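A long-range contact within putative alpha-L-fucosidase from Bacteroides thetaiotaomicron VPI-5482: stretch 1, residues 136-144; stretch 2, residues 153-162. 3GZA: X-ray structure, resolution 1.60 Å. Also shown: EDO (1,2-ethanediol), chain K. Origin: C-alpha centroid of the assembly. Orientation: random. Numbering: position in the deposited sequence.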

# COMPACT_ATOMS: atom_id res chain seq x y z
N LEU A 136 -4.53 4.49 5.10
CA LEU A 136 -3.34 3.62 4.98
C LEU A 136 -2.07 4.44 4.89
O LEU A 136 -1.07 4.11 5.54
CB LEU A 136 -3.42 2.74 3.70
CG LEU A 136 -2.24 1.79 3.56
CD1 LEU A 136 -2.24 0.67 4.64
CD2 LEU A 136 -2.26 1.29 2.09
N LEU A 137 -2.07 5.46 4.02
CA LEU A 137 -0.91 6.25 3.68
C LEU A 137 -0.65 7.44 4.56
O LEU A 137 0.34 8.11 4.38
CB LEU A 137 -0.93 6.68 2.22
CG LEU A 137 -0.98 5.53 1.21
CD1 LEU A 137 -0.92 6.14 -0.17
CD2 LEU A 137 0.19 4.52 1.41
N GLY A 138 -1.52 7.70 5.53
CA GLY A 138 -1.24 8.78 6.44
C GLY A 138 -1.56 10.16 5.87
O GLY A 138 -0.83 11.10 6.16
N ILE A 139 -2.63 10.27 5.08
CA ILE A 139 -3.03 11.57 4.53
C ILE A 139 -4.29 12.03 5.28
O ILE A 139 -5.27 11.28 5.37
CB ILE A 139 -3.36 11.45 3.04
CG1 ILE A 139 -2.20 10.77 2.28
CG2 ILE A 139 -3.74 12.84 2.49
CD1 ILE A 139 -0.85 11.47 2.34
N HIS A 140 -4.27 13.27 5.77
CA HIS A 140 -5.40 13.83 6.52
C HIS A 140 -5.63 15.23 5.98
O HIS A 140 -4.73 16.06 6.03
CB HIS A 140 -5.05 13.88 8.00
CG HIS A 140 -6.24 14.05 8.93
ND1 HIS A 140 -7.16 13.04 9.12
CD2 HIS A 140 -6.62 15.06 9.73
CE1 HIS A 140 -8.06 13.44 10.02
NE2 HIS A 140 -7.76 14.66 10.40
N ASN A 141 -6.84 15.48 5.50
CA ASN A 141 -7.19 16.79 4.96
C ASN A 141 -6.18 17.26 3.93
O ASN A 141 -5.65 18.37 4.01
CB ASN A 141 -7.36 17.78 6.07
CG ASN A 141 -8.02 19.09 5.61
OD1 ASN A 141 -8.77 19.12 4.61
ND2 ASN A 141 -7.70 20.19 6.32
N PHE A 142 -5.89 16.33 3.00
CA PHE A 142 -4.97 16.49 1.87
C PHE A 142 -3.50 16.42 2.22
O PHE A 142 -2.69 16.37 1.31
CB PHE A 142 -5.18 17.81 1.11
CG PHE A 142 -6.57 18.00 0.56
CD1 PHE A 142 -7.01 17.27 -0.52
CD2 PHE A 142 -7.47 18.87 1.15
CE1 PHE A 142 -8.30 17.46 -1.04
CE2 PHE A 142 -8.77 19.05 0.64
CZ PHE A 142 -9.17 18.31 -0.44
N LYS A 143 -3.16 16.44 3.51
CA LYS A 143 -1.76 16.55 3.94
C LYS A 143 -1.15 15.26 4.44
O LYS A 143 -1.75 14.60 5.25
CB LYS A 143 -1.69 17.54 5.11
CG LYS A 143 -1.91 18.99 4.79
CD LYS A 143 -1.66 19.93 6.04
N ALA A 144 0.05 14.93 3.97
CA ALA A 144 0.84 13.84 4.51
C ALA A 144 1.30 14.27 5.89
O ALA A 144 1.91 15.31 6.07
CB ALA A 144 2.08 13.57 3.62
N ASN A 153 8.81 16.01 0.95
CA ASN A 153 9.00 14.98 -0.05
C ASN A 153 7.83 14.04 -0.16
O ASN A 153 7.45 13.63 -1.27
CB ASN A 153 10.31 14.21 0.22
CG ASN A 153 11.53 15.08 0.05
OD1 ASN A 153 11.55 15.99 -0.77
ND2 ASN A 153 12.56 14.80 0.81
N ARG A 154 7.24 13.68 0.98
CA ARG A 154 6.11 12.77 0.94
C ARG A 154 4.90 13.45 0.32
O ARG A 154 4.15 12.84 -0.46
CB ARG A 154 5.83 12.22 2.34
CG ARG A 154 4.79 11.17 2.30
CD ARG A 154 4.67 10.43 3.66
NE ARG A 154 3.68 9.37 3.67
CZ ARG A 154 3.88 8.14 3.20
NH1 ARG A 154 5.04 7.79 2.67
NH2 ARG A 154 2.89 7.27 3.29
N GLN A 155 4.70 14.74 0.58
CA GLN A 155 3.59 15.42 -0.03
C GLN A 155 3.78 15.46 -1.57
O GLN A 155 2.80 15.26 -2.31
CB GLN A 155 3.48 16.83 0.51
CG GLN A 155 2.21 17.53 0.10
CD GLN A 155 1.02 17.00 0.83
OE1 GLN A 155 1.12 16.76 2.06
NE2 GLN A 155 -0.14 16.93 0.14
N ALA A 156 5.02 15.69 -2.02
CA ALA A 156 5.32 15.78 -3.48
C ALA A 156 5.00 14.41 -4.10
O ALA A 156 4.43 14.30 -5.20
CB ALA A 156 6.74 16.18 -3.71
N TRP A 157 5.42 13.35 -3.43
CA TRP A 157 5.16 11.98 -3.88
C TRP A 157 3.67 11.66 -3.93
O TRP A 157 3.18 11.10 -4.91
CB TRP A 157 5.92 10.99 -2.98
CG TRP A 157 5.47 9.57 -3.19
CD1 TRP A 157 5.88 8.71 -4.16
CD2 TRP A 157 4.51 8.86 -2.41
NE1 TRP A 157 5.21 7.52 -4.06
CE2 TRP A 157 4.39 7.59 -2.98
CE3 TRP A 157 3.76 9.17 -1.27
CZ2 TRP A 157 3.54 6.62 -2.44
CZ3 TRP A 157 2.93 8.20 -0.76
CH2 TRP A 157 2.86 6.94 -1.35
N TYR A 158 2.94 12.03 -2.88
CA TYR A 158 1.54 11.78 -2.81
C TYR A 158 0.80 12.52 -3.93
O TYR A 158 -0.11 11.97 -4.56
CB TYR A 158 0.96 12.11 -1.43
CG TYR A 158 -0.52 11.83 -1.35
CD1 TYR A 158 -0.99 10.52 -1.38
CD2 TYR A 158 -1.46 12.86 -1.22
CE1 TYR A 158 -2.37 10.24 -1.30
CE2 TYR A 158 -2.80 12.61 -1.14
CZ TYR A 158 -3.28 11.28 -1.18
OH TYR A 158 -4.65 11.03 -1.10
N LYS A 159 1.18 13.76 -4.17
CA LYS A 159 0.58 14.49 -5.28
C LYS A 159 0.77 13.73 -6.62
O LYS A 159 -0.16 13.63 -7.41
CB LYS A 159 1.16 15.90 -5.36
CG LYS A 159 0.62 16.82 -4.24
CD LYS A 159 1.42 18.07 -3.92
CE LYS A 159 1.57 18.99 -5.05
NZ LYS A 159 2.31 20.22 -4.55
N ARG A 160 1.97 13.23 -6.85
CA ARG A 160 2.22 12.46 -8.08
C ARG A 160 1.42 11.20 -8.08
O ARG A 160 0.95 10.78 -9.13
CB ARG A 160 3.72 12.17 -8.27
CG ARG A 160 4.55 13.41 -8.69
CD ARG A 160 5.97 13.02 -9.00
NE ARG A 160 6.72 12.60 -7.84
CZ ARG A 160 7.38 13.43 -7.03
NH1 ARG A 160 7.41 14.75 -7.22
NH2 ARG A 160 8.00 12.94 -6.00
N LEU A 161 1.30 10.53 -6.93
CA LEU A 161 0.53 9.28 -6.86
C LEU A 161 -0.90 9.57 -7.30
O LEU A 161 -1.52 8.83 -8.10
CB LEU A 161 0.54 8.72 -5.45
CG LEU A 161 -0.38 7.51 -5.22
CD1 LEU A 161 0.05 6.23 -6.01
CD2 LEU A 161 -0.55 7.20 -3.73
N CYS A 162 -1.45 10.66 -6.76
CA CYS A 162 -2.83 11.04 -7.09
C CYS A 162 -2.97 11.38 -8.55
O CYS A 162 -3.95 10.96 -9.22
CB CYS A 162 -3.27 12.20 -6.23
SG CYS A 162 -3.45 11.73 -4.47
C1 EDO K . 4.26 8.72 -7.32
O1 EDO K . 5.00 8.80 -8.60
C2 EDO K . 3.59 7.32 -7.38
O2 EDO K . 4.43 6.30 -6.89
O HOH W 1 1.97 10.51 5.61
O HOH W 2 2.71 17.73 4.10

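A recurring principle of protein folding is that a helix can hold an irregular segment by two means at once: apolar side chains fill the space between them, while longer polar side chains reach backbone groups that the segment's own turns and strands leave unpaired. The contact between residues 136-144 and 153-162 of this putative alpha-L-fucosidase is a compact example. Stretch 2 is helical throughout, its backbone amides and carbonyls largely paired with one another, so what it offers its neighbour is side chains. Stretch 1 is a loop leading into a tight hairpin.

Leu136 takes no part, and the contact begins at Leu137, which serves both purposes. Its CA-to-CB bond points toward the helix, and CD1 lies 3.7 Å from Leu161 CD2 and 4.0 Å from Trp157 CH2, an apolar cluster closed off from solvent. Its carbonyl does the polar work: Arg154 NH2 donates to Leu137 O at 2.9 Å, almost linearly, with the oxygen at the edge of the guanidinium and near its plane, where the N-H bonds point. Arg154 reaches this far because its first three chi angles are all t, an extended chain.

Gly138 has positive phi and psi, a conformation in which a CB would be jammed against the preceding carbonyl oxygen. The same arginine serves this residue indirectly, since water 1 accepts from Arg154 NE (2.8 Å) and donates to Gly138 O (2.9 Å).

Ile139 returns to apolar packing. Its CG1 sits over one face of the Tyr158 ring, 3.6 Å from the ring centroid and close to the ring normal, a CH-pi contact that sets aliphatic hydrogens against the aromatic electron cloud.

The chain then reverses through a type I' turn from His140 to Lys143, closed by paired backbone hydrogen bonds: His140 N to Lys143 O at 2.9 Å and Lys143 N to His140 O at 3.0 Å. His140 and Asn141, at the far end of the hairpin, do not touch the helix.

On the returning arm, one amide side chain binds two backbone groups. Gln155 NE2 donates to Phe142 O at 2.9 Å, and Gln155 OE1 accepts from Ala144 N, also at 2.9 Å. The carboxamide, with its donor and acceptor side by side, thus spans Lys143, whose own side chain starts away from the helix. Ala144 completes the contact: its CB packs 3.9 Å from Arg154 CG, using the aliphatic part of the arginine whose guanidinium holds Leu137.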